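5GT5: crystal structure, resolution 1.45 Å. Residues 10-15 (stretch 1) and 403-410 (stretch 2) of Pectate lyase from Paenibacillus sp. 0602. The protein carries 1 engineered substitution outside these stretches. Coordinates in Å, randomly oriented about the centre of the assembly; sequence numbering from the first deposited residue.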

ATOM      1  N   THR A  10     -10.859  10.506   3.720  1.00  8.52           N
ATOM      2  CA  THR A  10     -10.036  10.545   4.934  1.00  7.89           C
ATOM      3  C   THR A  10      -9.708   9.123   5.371  1.00  7.61           C
ATOM      4  O   THR A  10     -10.202   8.139   4.805  1.00  9.51           O
ATOM      5  CB  THR A  10     -10.771  11.221   6.087  1.00  9.70           C
ATOM      6  OG1 THR A  10     -11.858  10.371   6.480  1.00 10.19           O
ATOM      7  CG2 THR A  10     -11.348  12.564   5.676  1.00 12.22           C
ATOM      8  N   GLY A  11      -8.855   9.012   6.375  1.00  7.01           N
ATOM      9  CA  GLY A  11      -8.692   7.745   7.092  1.00  9.33           C
ATOM     10  C   GLY A  11      -7.665   6.845   6.454  1.00  7.83           C
ATOM     11  O   GLY A  11      -6.784   7.319   5.708  1.00  8.40           O
ATOM     12  N   PHE A  12      -7.752   5.539   6.695  1.00  6.41           N
ATOM     13  CA  PHE A  12      -6.671   4.652   6.275  1.00  5.80           C
ATOM     14  C   PHE A  12      -6.532   4.529   4.765  1.00  5.64           C
ATOM     15  O   PHE A  12      -5.453   4.185   4.278  1.00  8.65           O
ATOM     16  CB  PHE A  12      -6.827   3.260   6.893  1.00  8.06           C
ATOM     17  CG  PHE A  12      -6.514   3.206   8.383  1.00  5.79           C
ATOM     18  CD1 PHE A  12      -5.219   3.371   8.858  1.00  9.25           C
ATOM     19  CD2 PHE A  12      -7.528   2.983   9.317  1.00  6.56           C
ATOM     20  CE1 PHE A  12      -4.930   3.322  10.227  1.00  9.21           C
ATOM     21  CE2 PHE A  12      -7.248   2.916  10.686  1.00  7.52           C
ATOM     22  CZ  PHE A  12      -5.950   3.065  11.149  1.00  8.07           C
ATOM     23  N   SER A  13      -7.605   4.825   4.014  1.00  6.32           N
ATOM     24  CA  SER A  13      -7.487   4.846   2.561  1.00  7.00           C
ATOM     25  C   SER A  13      -6.892   6.121   2.016  1.00  9.39           C
ATOM     26  O   SER A  13      -6.887   6.313   0.801  1.00  7.66           O
ATOM     27  CB  SER A  13      -8.836   4.575   1.892  1.00  6.72           C
ATOM     28  OG  SER A  13      -8.673   4.497   0.463  1.00  6.59           O
ATOM     29  N   GLN A  14      -6.365   6.992   2.873  1.00  8.72           N
ATOM     30  CA  GLN A  14      -5.677   8.183   2.365  1.00 11.07           C
ATOM     31  C   GLN A  14      -4.621   7.778   1.326  1.00  7.37           C
ATOM     32  O   GLN A  14      -3.942   6.754   1.470  1.00 11.80           O
ATOM     33  CB  GLN A  14      -4.983   8.934   3.515  1.00 12.53           C
ATOM     34  CG  GLN A  14      -3.881   8.135   4.215  1.00 13.54           C
ATOM     35  CD  GLN A  14      -3.268   8.909   5.360  1.00 13.43           C
ATOM     36  OE1 GLN A  14      -3.409  10.138   5.444  1.00 19.75           O
ATOM     37  NE2 GLN A  14      -2.577   8.203   6.243  1.00 18.10           N
ATOM     38  N   GLY A  15      -4.487   8.586   0.275  1.00 13.54           N
ATOM     39  CA  GLY A  15      -3.491   8.300  -0.749  1.00 14.14           C
ATOM     40  C   GLY A  15      -4.025   7.510  -1.947  1.00 15.66           C
ATOM     41  O   GLY A  15      -3.343   7.359  -2.970  1.00 15.24           O
ATOM     42  N   GLY A 403       0.910  -0.648  16.557  1.00 15.11           N
ATOM     43  CA  GLY A 403       1.940  -0.358  15.564  1.00 14.66           C
ATOM     44  C   GLY A 403       2.234   1.120  15.447  1.00 22.76           C
ATOM     45  O   GLY A 403       3.148   1.545  14.740  1.00 23.41           O
ATOM     46  N   PHE A 404       1.391   1.910  16.092  1.00 17.08           N
ATOM     47  CA  PHE A 404       1.548   3.351  16.159  1.00 17.12           C
ATOM     48  C   PHE A 404       0.903   3.869  17.445  1.00 17.06           C
ATOM     49  O   PHE A 404       0.107   3.169  18.077  1.00 16.43           O
ATOM     50  CB  PHE A 404       0.992   4.065  14.909  1.00 16.74           C
ATOM     51  CG  PHE A 404      -0.405   3.648  14.516  1.00 16.42           C
ATOM     52  CD1 PHE A 404      -1.512   4.165  15.170  1.00 12.92           C
ATOM     53  CD2 PHE A 404      -0.604   2.761  13.470  1.00 15.34           C
ATOM     54  CE1 PHE A 404      -2.802   3.787  14.788  1.00 12.27           C
ATOM     55  CE2 PHE A 404      -1.880   2.378  13.086  1.00 18.34           C
ATOM     56  CZ  PHE A 404      -2.982   2.884  13.742  1.00 15.98           C
ATOM     57  N   SER A 405       1.291   5.077  17.843  1.00 18.26           N
ATOM     58  CA  SER A 405       0.794   5.739  19.038  1.00 20.92           C
ATOM     59  C   SER A 405      -0.473   6.530  18.740  1.00 17.24           C
ATOM     60  O   SER A 405      -1.441   6.473  19.495  1.00 20.03           O
ATOM     61  CB  SER A 405       1.894   6.653  19.621  1.00 19.54           C
ATOM     62  OG  SER A 405       2.979   5.872  20.100  1.00 48.40           O
ATOM     63  N   ILE A 406      -0.445   7.285  17.647  1.00 19.20           N
ATOM     64  CA  ILE A 406      -1.608   8.043  17.183  1.00 22.20           C
ATOM     65  C   ILE A 406      -1.927   7.708  15.724  1.00 16.95           C
ATOM     66  O   ILE A 406      -1.051   7.288  14.956  1.00 15.39           O
ATOM     67  CB  ILE A 406      -1.418   9.577  17.348  1.00 25.11           C
ATOM     68  CG1 ILE A 406      -0.251  10.062  16.495  1.00 30.95           C
ATOM     69  CG2 ILE A 406      -1.178   9.948  18.807  1.00 32.59           C
ATOM     70  CD1 ILE A 406      -0.213  11.562  16.308  1.00 40.05           C
ATOM     71  N   LEU A 407      -3.183   7.891  15.347  1.00 13.93           N
ATOM     72  CA  LEU A 407      -3.604   7.541  13.997  1.00 12.49           C
ATOM     73  C   LEU A 407      -2.767   8.298  12.977  1.00 14.83           C
ATOM     74  O   LEU A 407      -2.449   9.483  13.184  1.00 16.50           O
ATOM     75  CB  LEU A 407      -5.078   7.859  13.830  1.00 13.75           C
ATOM     76  CG  LEU A 407      -6.031   6.908  14.548  1.00 12.34           C
ATOM     77  CD1 LEU A 407      -7.393   7.558  14.671  1.00 11.98           C
ATOM     78  CD2 LEU A 407      -6.100   5.556  13.800  1.00 11.28           C
ATOM     79  N   PRO A 408      -2.389   7.615  11.880  1.00 11.04           N
ATOM     80  CA  PRO A 408      -1.505   8.188  10.853  1.00 13.81           C
ATOM     81  C   PRO A 408      -2.208   9.121   9.869  1.00 12.40           C
ATOM     82  O   PRO A 408      -1.692   9.382   8.777  1.00 15.69           O
ATOM     83  CB  PRO A 408      -0.983   6.953  10.115  1.00 18.02           C
ATOM     84  CG  PRO A 408      -2.074   5.962  10.248  1.00 16.25           C
ATOM     85  CD  PRO A 408      -2.638   6.182  11.631  1.00 13.77           C
ATOM     86  N   TYR A 409      -3.360   9.654  10.257  1.00 12.07           N
ATOM     87  CA  TYR A 409      -4.077  10.581   9.398  1.00 12.65           C
ATOM     88  C   TYR A 409      -4.798  11.616  10.231  1.00 14.99           C
ATOM     89  O   TYR A 409      -5.078  11.391  11.409  1.00 15.68           O
ATOM     90  CB  TYR A 409      -5.062   9.824   8.515  1.00 11.36           C
ATOM     91  CG  TYR A 409      -6.059   8.929   9.232  1.00  8.17           C
ATOM     92  CD1 TYR A 409      -7.220   9.461   9.832  1.00  8.17           C
ATOM     93  CD2 TYR A 409      -5.861   7.554   9.273  1.00  7.64           C
ATOM     94  CE1 TYR A 409      -8.152   8.630  10.475  1.00  9.97           C
ATOM     95  CE2 TYR A 409      -6.780   6.718   9.876  1.00  7.68           C
ATOM     96  CZ  TYR A 409      -7.918   7.254  10.469  1.00  7.93           C
ATOM     97  OH  TYR A 409      -8.826   6.408  11.054  1.00  8.26           O
ATOM     98  N   SER A 410      -5.072  12.767   9.631  1.00 17.86           N
ATOM     99  CA  SER A 410      -5.843  13.755  10.357  1.00 20.20           C
ATOM    100  C   SER A 410      -7.282  13.712   9.889  1.00 13.93           C
ATOM    101  O   SER A 410      -7.579  13.221   8.799  1.00 18.74           O
ATOM    102  CB  SER A 410      -5.245  15.147  10.165  1.00 32.16           C
ATOM    103  OG  SER A 410      -5.277  15.509   8.798  1.00 36.08           O
TER
HETATM  104  O   HOH W   1      -7.560  11.584   6.658  1.00 12.91           O

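Two loops nearly four hundred residues apart in sequence meet here, and with no strand pairing to align them, the contact rests largely on aromatic and apolar packing, with a glycine over a ring face, one side-chain hydrogen bond and one bridging water. Thr 10 opens stretch 1 but makes no contact with stretch 2: the nearest approach of its side chain, Thr 10 CB to Ser 410 O, is 4.6 Å, and its OG1 is hydrogen-bonded elsewhere in the structure.

The first rule appears at Gly 11. Its CA sits 3.3 Å from the centroid of the Tyr 409 ring and only 2° off the ring normal, so a CA hydrogen can be offered to the pi face almost along its axis. The carbonyl carbon follows, with Gly 11 C 3.4 Å from Tyr 409 CD2. Glycine suits the site by its backbone, since the positive phi of 88° favours it; a CB here would point away from stretch 2, though still 3.9 Å from Tyr 409 CZ. The backbone nitrogen is also used: Gly 11 N donates to water 1 at 2.9 Å, and that water donates in turn to Ser 410 O at 2.7 Å. The water thus ties backbone to backbone beside the ring, and the side chain of Ser 410, pointing away, takes no part.

Phe 12 gives the contact its apolar centre. Its CA-to-CB bond runs sideways, but the m rotamer carries the end of the ring nearer to stretch 2. Tyr 409 meets it edge-to-face, the tyrosine edge directed at the phenylalanine face, with centroids 5.0 Å apart and planes at 85°; Phe 12 CG lies 3.8 Å from Tyr 409 CE2. One tyrosine therefore works twice, giving its face to Gly 11 and its edge to Phe 12. Farther out, Phe 12 CZ reaches Leu 407 CD2 at 3.6 Å and Phe 404 CZ at 3.9 Å, the latter at the edge of the Phe 12 ring, while Phe 12 CE1 packs 3.9 Å from Pro 408 CG.

Ser 13 points away and touches nothing in stretch 2. The chain turns here, and the hydrogen bond from Gln 14 N to Gly 11 O, 2.9 Å long, closes the bend.

Gln 14 then points toward stretch 2 and supplies the direct polar link. Its NE2 donates to Pro 408 O at 2.9 Å with an N-H...O angle of 165°, a nearly straight bond to a backbone acceptor. Its OE1 lies 3.5 Å from Tyr 409 CB, a simple packing contact. Gly 15 lies outside the contact.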